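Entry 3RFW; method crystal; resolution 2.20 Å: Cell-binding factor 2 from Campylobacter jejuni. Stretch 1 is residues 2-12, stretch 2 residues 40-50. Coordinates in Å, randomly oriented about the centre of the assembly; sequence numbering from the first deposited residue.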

ATOM      1  N   THR A   2      41.899  -6.188 -13.781  1.00 48.71           N
ATOM      2  CA  THR A   2      41.794  -4.750 -13.858  1.00 47.79           C
ATOM      3  C   THR A   2      40.869  -4.381 -14.985  1.00 46.37           C
ATOM      4  O   THR A   2      41.035  -4.853 -16.097  1.00 48.08           O
ATOM      5  CB  THR A   2      43.156  -4.147 -14.107  1.00 46.24           C
ATOM      6  OG1 THR A   2      43.956  -4.385 -12.953  1.00 47.88           O
ATOM      7  CG2 THR A   2      43.047  -2.649 -14.348  1.00 47.47           C
ATOM      8  N   VAL A   3      39.839  -3.602 -14.684  1.00 44.75           N
ATOM      9  CA  VAL A   3      38.843  -3.279 -15.711  1.00 41.58           C
ATOM     10  C   VAL A   3      38.983  -1.803 -16.069  1.00 40.18           C
ATOM     11  O   VAL A   3      38.348  -1.312 -16.992  1.00 41.67           O
ATOM     12  CB  VAL A   3      37.402  -3.608 -15.228  1.00 39.90           C
ATOM     13  CG1 VAL A   3      37.207  -5.115 -15.160  1.00 42.56           C
ATOM     14  CG2 VAL A   3      37.135  -2.970 -13.856  1.00 36.17           C
ATOM     15  N   ALA A   4      39.756  -1.081 -15.267  1.00 40.06           N
ATOM     16  CA  ALA A   4      39.966   0.342 -15.487  1.00 39.15           C
ATOM     17  C   ALA A   4      41.101   0.838 -14.608  1.00 39.86           C
ATOM     18  O   ALA A   4      41.430   0.203 -13.614  1.00 40.60           O
ATOM     19  CB  ALA A   4      38.684   1.129 -15.206  1.00 37.07           C
ATOM     20  N   THR A   5      41.668   1.996 -14.956  1.00 40.28           N
ATOM     21  CA  THR A   5      42.628   2.677 -14.098  1.00 40.01           C
ATOM     22  C   THR A   5      42.102   4.073 -13.974  1.00 37.98           C
ATOM     23  O   THR A   5      41.465   4.589 -14.889  1.00 40.96           O
ATOM     24  CB  THR A   5      44.075   2.743 -14.716  1.00 41.47           C
ATOM     25  OG1 THR A   5      44.057   3.564 -15.895  1.00 45.08           O
ATOM     26  CG2 THR A   5      44.591   1.350 -15.091  1.00 42.82           C
ATOM     27  N   VAL A   6      42.336   4.676 -12.827  1.00 37.40           N
ATOM     28  CA  VAL A   6      41.887   6.021 -12.544  1.00 33.35           C
ATOM     29  C   VAL A   6      43.055   6.749 -11.949  1.00 35.59           C
ATOM     30  O   VAL A   6      43.544   6.359 -10.889  1.00 33.82           O
ATOM     31  CB  VAL A   6      40.768   6.035 -11.495  1.00 33.94           C
ATOM     32  CG1 VAL A   6      40.322   7.497 -11.231  1.00 26.56           C
ATOM     33  CG2 VAL A   6      39.565   5.217 -11.976  1.00 35.14           C
ATOM     34  N   ASN A   7      43.509   7.800 -12.637  1.00 37.23           N
ATOM     35  CA  ASN A   7      44.769   8.478 -12.338  1.00 36.54           C
ATOM     36  C   ASN A   7      45.936   7.519 -12.115  1.00 37.58           C
ATOM     37  O   ASN A   7      46.780   7.754 -11.268  1.00 38.97           O
ATOM     38  CB  ASN A   7      44.612   9.424 -11.153  1.00 37.91           C
ATOM     39  CG  ASN A   7      43.621  10.548 -11.422  1.00 42.05           C
ATOM     40  OD1 ASN A   7      42.933  11.040 -10.513  1.00 44.52           O
ATOM     41  ND2 ASN A   7      43.592  11.004 -12.651  1.00 43.20           N
ATOM     42  N   GLY A   8      45.985   6.433 -12.879  1.00 40.00           N
ATOM     43  CA  GLY A   8      47.039   5.422 -12.693  1.00 40.76           C
ATOM     44  C   GLY A   8      46.677   4.191 -11.862  1.00 43.44           C
ATOM     45  O   GLY A   8      47.286   3.128 -12.022  1.00 44.01           O
ATOM     46  N   LYS A   9      45.671   4.316 -10.993  1.00 43.25           N
ATOM     47  CA  LYS A   9      45.335   3.248 -10.072  1.00 41.77           C
ATOM     48  C   LYS A   9      44.308   2.299 -10.671  1.00 42.46           C
ATOM     49  O   LYS A   9      43.226   2.717 -11.130  1.00 41.25           O
ATOM     50  CB  LYS A   9      44.820   3.827  -8.750  1.00 42.48           C
ATOM     51  CG  LYS A   9      44.168   2.769  -7.850  1.00 48.85           C
ATOM     52  CD  LYS A   9      43.607   3.344  -6.530  1.00 56.42           C
ATOM     53  CE  LYS A   9      42.072   3.545  -6.596  1.00 56.60           C
ATOM     54  NZ  LYS A   9      41.424   2.322  -7.116  1.00 57.62           N
ATOM     55  N   SER A  10      44.580   1.021 -10.495  1.00 41.61           N
ATOM     56  CA  SER A  10      43.778  -0.058 -11.014  1.00 44.10           C
ATOM     57  C   SER A  10      42.442  -0.222 -10.285  1.00 43.53           C
ATOM     58  O   SER A  10      42.358  -0.087  -9.069  1.00 44.36           O
ATOM     59  CB  SER A  10      44.573  -1.364 -10.894  1.00 45.20           C
ATOM     60  OG  SER A  10      45.478  -1.469 -11.978  1.00 54.66           O
ATOM     61  N   ILE A  11      41.392  -0.479 -11.059  1.00 43.33           N
ATOM     62  CA  ILE A  11      40.107  -0.868 -10.526  1.00 40.85           C
ATOM     63  C   ILE A  11      39.917  -2.318 -10.976  1.00 41.29           C
ATOM     64  O   ILE A  11      39.940  -2.606 -12.174  1.00 40.50           O
ATOM     65  CB  ILE A  11      38.969   0.035 -11.111  1.00 42.37           C
ATOM     66  CG1 ILE A  11      39.255   1.527 -10.869  1.00 42.46           C
ATOM     67  CG2 ILE A  11      37.577  -0.377 -10.624  1.00 32.67           C
ATOM     68  CD1 ILE A  11      39.031   2.018  -9.429  1.00 39.43           C
ATOM     69  N   SER A  12      39.767  -3.229 -10.012  1.00 39.85           N
ATOM     70  CA  SER A  12      39.454  -4.629 -10.314  1.00 40.28           C
ATOM     71  C   SER A  12      37.981  -4.856 -10.626  1.00 39.75           C
ATOM     72  O   SER A  12      37.125  -4.086 -10.193  1.00 37.03           O
ATOM     73  CB  SER A  12      39.848  -5.536  -9.147  1.00 41.46           C
ATOM     74  OG  SER A  12      39.246  -5.121  -7.928  1.00 40.33           O
ATOM     75  N   LEU A  40      28.316  -0.009 -15.033  1.00 38.46           N
ATOM     76  CA  LEU A  40      28.485  -0.250 -13.603  1.00 37.65           C
ATOM     77  C   LEU A  40      29.888   0.156 -13.218  1.00 35.16           C
ATOM     78  O   LEU A  40      30.078   0.801 -12.200  1.00 33.25           O
ATOM     79  CB  LEU A  40      28.230  -1.722 -13.238  1.00 35.26           C
ATOM     80  CG  LEU A  40      26.753  -2.141 -13.358  1.00 37.77           C
ATOM     81  CD1 LEU A  40      26.632  -3.592 -12.993  1.00 33.91           C
ATOM     82  CD2 LEU A  40      25.832  -1.318 -12.459  1.00 33.46           C
ATOM     83  N   ILE A  41      30.847  -0.127 -14.090  1.00 33.98           N
ATOM     84  CA  ILE A  41      32.203   0.371 -13.893  1.00 35.17           C
ATOM     85  C   ILE A  41      32.291   1.905 -13.805  1.00 37.01           C
ATOM     86  O   ILE A  41      32.903   2.434 -12.875  1.00 39.38           O
ATOM     87  CB  ILE A  41      33.180  -0.192 -14.917  1.00 34.41           C
ATOM     88  CG1 ILE A  41      33.146  -1.721 -14.885  1.00 32.69           C
ATOM     89  CG2 ILE A  41      34.601   0.298 -14.587  1.00 38.67           C
ATOM     90  CD1 ILE A  41      33.917  -2.381 -16.017  1.00 36.76           C
ATOM     91  N   GLN A  42      31.586   2.605 -14.692  1.00 38.59           N
ATOM     92  CA  GLN A  42      31.510   4.080 -14.661  1.00 41.55           C
ATOM     93  C   GLN A  42      30.934   4.561 -13.346  1.00 38.42           C
ATOM     94  O   GLN A  42      31.436   5.491 -12.749  1.00 37.61           O
ATOM     95  CB  GLN A  42      30.578   4.625 -15.765  1.00 40.67           C
ATOM     96  CG  GLN A  42      31.150   4.620 -17.175  1.00 52.26           C
ATOM     97  CD  GLN A  42      30.323   5.494 -18.125  1.00 67.24           C
ATOM     98  OE1 GLN A  42      29.946   5.065 -19.223  1.00 66.81           O
ATOM     99  NE2 GLN A  42      29.981   6.704 -17.667  1.00 62.32           N
ATOM    100  N   GLN A  43      29.763   4.041 -13.016  1.00 38.11           N
ATOM    101  CA  GLN A  43      29.120   4.373 -11.761  1.00 37.11           C
ATOM    102  C   GLN A  43      30.065   4.177 -10.545  1.00 36.10           C
ATOM    103  O   GLN A  43      30.188   5.060  -9.688  1.00 34.04           O
ATOM    104  CB  GLN A  43      27.860   3.541 -11.615  1.00 35.10           C
ATOM    105  CG  GLN A  43      27.020   3.954 -10.431  1.00 48.25           C
ATOM    106  CD  GLN A  43      25.583   3.443 -10.521  1.00 59.57           C
ATOM    107  OE1 GLN A  43      25.133   2.939 -11.574  1.00 62.26           O
ATOM    108  NE2 GLN A  43      24.849   3.582  -9.420  1.00 53.49           N
ATOM    109  N   TYR A  44      30.820   3.085 -10.554  1.00 31.94           N
ATOM    110  CA  TYR A  44      31.703   2.744  -9.439  1.00 31.33           C
ATOM    111  C   TYR A  44      32.886   3.696  -9.358  1.00 30.58           C
ATOM    112  O   TYR A  44      33.220   4.210  -8.269  1.00 32.32           O
ATOM    113  CB  TYR A  44      32.197   1.288  -9.558  1.00 29.79           C
ATOM    114  CG  TYR A  44      33.187   0.905  -8.460  1.00 32.57           C
ATOM    115  CD1 TYR A  44      34.557   1.105  -8.631  1.00 30.44           C
ATOM    116  CD2 TYR A  44      32.737   0.493  -7.203  1.00 32.54           C
ATOM    117  CE1 TYR A  44      35.458   0.918  -7.590  1.00 32.58           C
ATOM    118  CE2 TYR A  44      33.645   0.247  -6.156  1.00 37.71           C
ATOM    119  CZ  TYR A  44      34.998   0.445  -6.357  1.00 37.56           C
ATOM    120  OH  TYR A  44      35.896   0.165  -5.338  1.00 37.54           O
ATOM    121  N   ILE A  45      33.422   4.050 -10.529  1.00 30.31           N
ATOM    122  CA  ILE A  45      34.509   5.052 -10.629  1.00 28.74           C
ATOM    123  C   ILE A  45      34.043   6.419 -10.122  1.00 26.93           C
ATOM    124  O   ILE A  45      34.747   7.141  -9.411  1.00 27.81           O
ATOM    125  CB  ILE A  45      35.008   5.139 -12.127  1.00 29.71           C
ATOM    126  CG1 ILE A  45      35.813   3.867 -12.460  1.00 31.60           C
ATOM    127  CG2 ILE A  45      35.822   6.405 -12.330  1.00 27.36           C
ATOM    128  CD1 ILE A  45      36.037   3.596 -13.939  1.00 40.40           C
ATOM    129  N   MET A  46      32.806   6.757 -10.431  1.00 28.12           N
ATOM    130  CA  MET A  46      32.231   8.021  -9.965  1.00 30.31           C
ATOM    131  C   MET A  46      32.101   8.019  -8.441  1.00 30.74           C
ATOM    132  O   MET A  46      32.485   8.999  -7.772  1.00 32.08           O
ATOM    133  CB  MET A  46      30.873   8.270 -10.646  1.00 31.42           C
ATOM    134  CG  MET A  46      30.010   9.370  -9.996  1.00 43.84           C
ATOM    135  SD  MET A  46      30.706  10.962 -10.471  1.00 64.14           S
ATOM    136  CE  MET A  46      30.273  10.892 -12.222  1.00 63.43           C
ATOM    137  N   GLN A  47      31.570   6.926  -7.893  1.00 29.67           N
ATOM    138  CA  GLN A  47      31.579   6.680  -6.427  1.00 32.21           C
ATOM    139  C   GLN A  47      33.002   6.779  -5.860  1.00 28.45           C
ATOM    140  O   GLN A  47      33.246   7.512  -4.949  1.00 30.57           O
ATOM    141  CB  GLN A  47      30.937   5.296  -6.113  1.00 31.15           C
ATOM    142  CG  GLN A  47      30.909   4.866  -4.616  1.00 35.50           C
ATOM    143  CD  GLN A  47      32.130   4.018  -4.180  1.00 40.07           C
ATOM    144  OE1 GLN A  47      32.968   3.595  -4.995  1.00 40.25           O
ATOM    145  NE2 GLN A  47      32.203   3.736  -2.891  1.00 40.78           N
ATOM    146  N   ASP A  48      33.972   6.246  -6.571  1.00 32.17           N
ATOM    147  CA  ASP A  48      35.339   6.286  -6.074  1.00 32.56           C
ATOM    148  C   ASP A  48      35.930   7.678  -6.012  1.00 31.00           C
ATOM    149  O   ASP A  48      36.631   8.055  -5.057  1.00 30.34           O
ATOM    150  CB  ASP A  48      36.215   5.372  -6.889  1.00 32.19           C
ATOM    151  CG  ASP A  48      37.589   5.195  -6.273  1.00 43.01           C
ATOM    152  OD1 ASP A  48      37.704   4.442  -5.286  1.00 45.44           O
ATOM    153  OD2 ASP A  48      38.550   5.831  -6.768  1.00 51.05           O
ATOM    154  N   LEU A  49      35.513   8.501  -6.962  1.00 32.06           N
ATOM    155  CA  LEU A  49      36.061   9.833  -7.086  1.00 30.31           C
ATOM    156  C   LEU A  49      35.359  10.724  -6.106  1.00 28.39           C
ATOM    157  O   LEU A  49      35.933  11.674  -5.640  1.00 27.87           O
ATOM    158  CB  LEU A  49      35.883  10.378  -8.525  1.00 27.85           C
ATOM    159  CG  LEU A  49      36.823   9.708  -9.551  1.00 31.44           C
ATOM    160  CD1 LEU A  49      36.445  10.044 -11.022  1.00 29.68           C
ATOM    161  CD2 LEU A  49      38.284  10.083  -9.285  1.00 28.59           C
ATOM    162  N   ILE A  50      34.100  10.441  -5.808  1.00 30.05           N
ATOM    163  CA  ILE A  50      33.413  11.233  -4.794  1.00 32.21           C
ATOM    164  C   ILE A  50      34.076  10.944  -3.414  1.00 31.94           C
ATOM    165  O   ILE A  50      34.297  11.850  -2.615  1.00 32.66           O
ATOM    166  CB  ILE A  50      31.939  10.885  -4.741  1.00 31.53           C
ATOM    167  CG1 ILE A  50      31.195  11.518  -5.920  1.00 33.63           C
ATOM    168  CG2 ILE A  50      31.372  11.315  -3.396  1.00 34.16           C
ATOM    169  CD1 ILE A  50      29.882  10.883  -6.256  1.00 33.67           C
TER

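Residues 2-12 form a β-hairpin, with strands 2-6 and 9-12 joined by a type I' turn from Val 6 to Lys 9, and one side of it lies against the helix of residues 40-50. The hairpin is closed by paired backbone hydrogen bonds, Val 6 N to Lys 9 O (2.7 Å) and Lys 9 N to Val 6 O (3.0 Å), and continues through Ile 11 N to Ala 4 O (2.6 Å) and Val 3 N to Ile 11 O (2.7 Å). Gly 8 sits at phi 98°, psi -23°, where a CB would be jammed against the preceding carbonyl oxygen. Strand 2-6 runs at 36° to the helix, with axes 9.8 Å apart at closest approach, whereas the returning strand makes an angle of 131°. No hydrogen bond crosses between the hairpin and the helix; the contact is made by side chains, most of them apolar.

Ile 45 lies at the centre of this packing, touching Ala 4, Val 6 and Ile 11. Its chi1 of -73° (m) and chi2 of 164° (t) extend CD1 to 3.8 Å from the CB of Ala 4, while its CG2 meets Val 6 CG2 at 3.9 Å. The small methyl of Ala 4 also contacts Ile 41, CB to CG2, at 4.2 Å. One helical turn before Ile 45, Ile 41 adopts the same m, t conformation, and its CD1 reaches Val 3 CB at 3.8 Å. Val 3 (chi1 m) and Val 6 (chi1 t) differ in rotamer; in the t form, Val 6 holds CG2 against Ile 45 and sets CG1 3.8 Å from Leu 49 CD2. The CA-to-CB bond of Leu 49 points sideways, but its m, t rotamer brings the branched end back to the hairpin.

On the second strand, Ile 11 is m at both chi angles. Its CG2 lies 3.9 Å from Tyr 44 CD1, an oblique approach to the ring, and its CG1 is 4.5 Å from Ile 45 CG1. Tyr 44, with chi1 t, thus offers ring carbon to the hairpin while its hydroxyl is hydrogen-bonded elsewhere in the structure.

Near the turn, the chemistry becomes polar. Lys 9 is extended through chi1 and chi2, then bends at chi3 (101°, off-rotamer) and chi4 (49°, p), a course that leaves NZ in a weak hydrogen bond to Ser 10 O at 3.2 Å. Asp 48 (chi1 t) approaches from the helix, but Lys 9 NZ and Asp 48 OD2 remain 4.5 Å apart, an attraction of opposite charges beyond salt-bridge range.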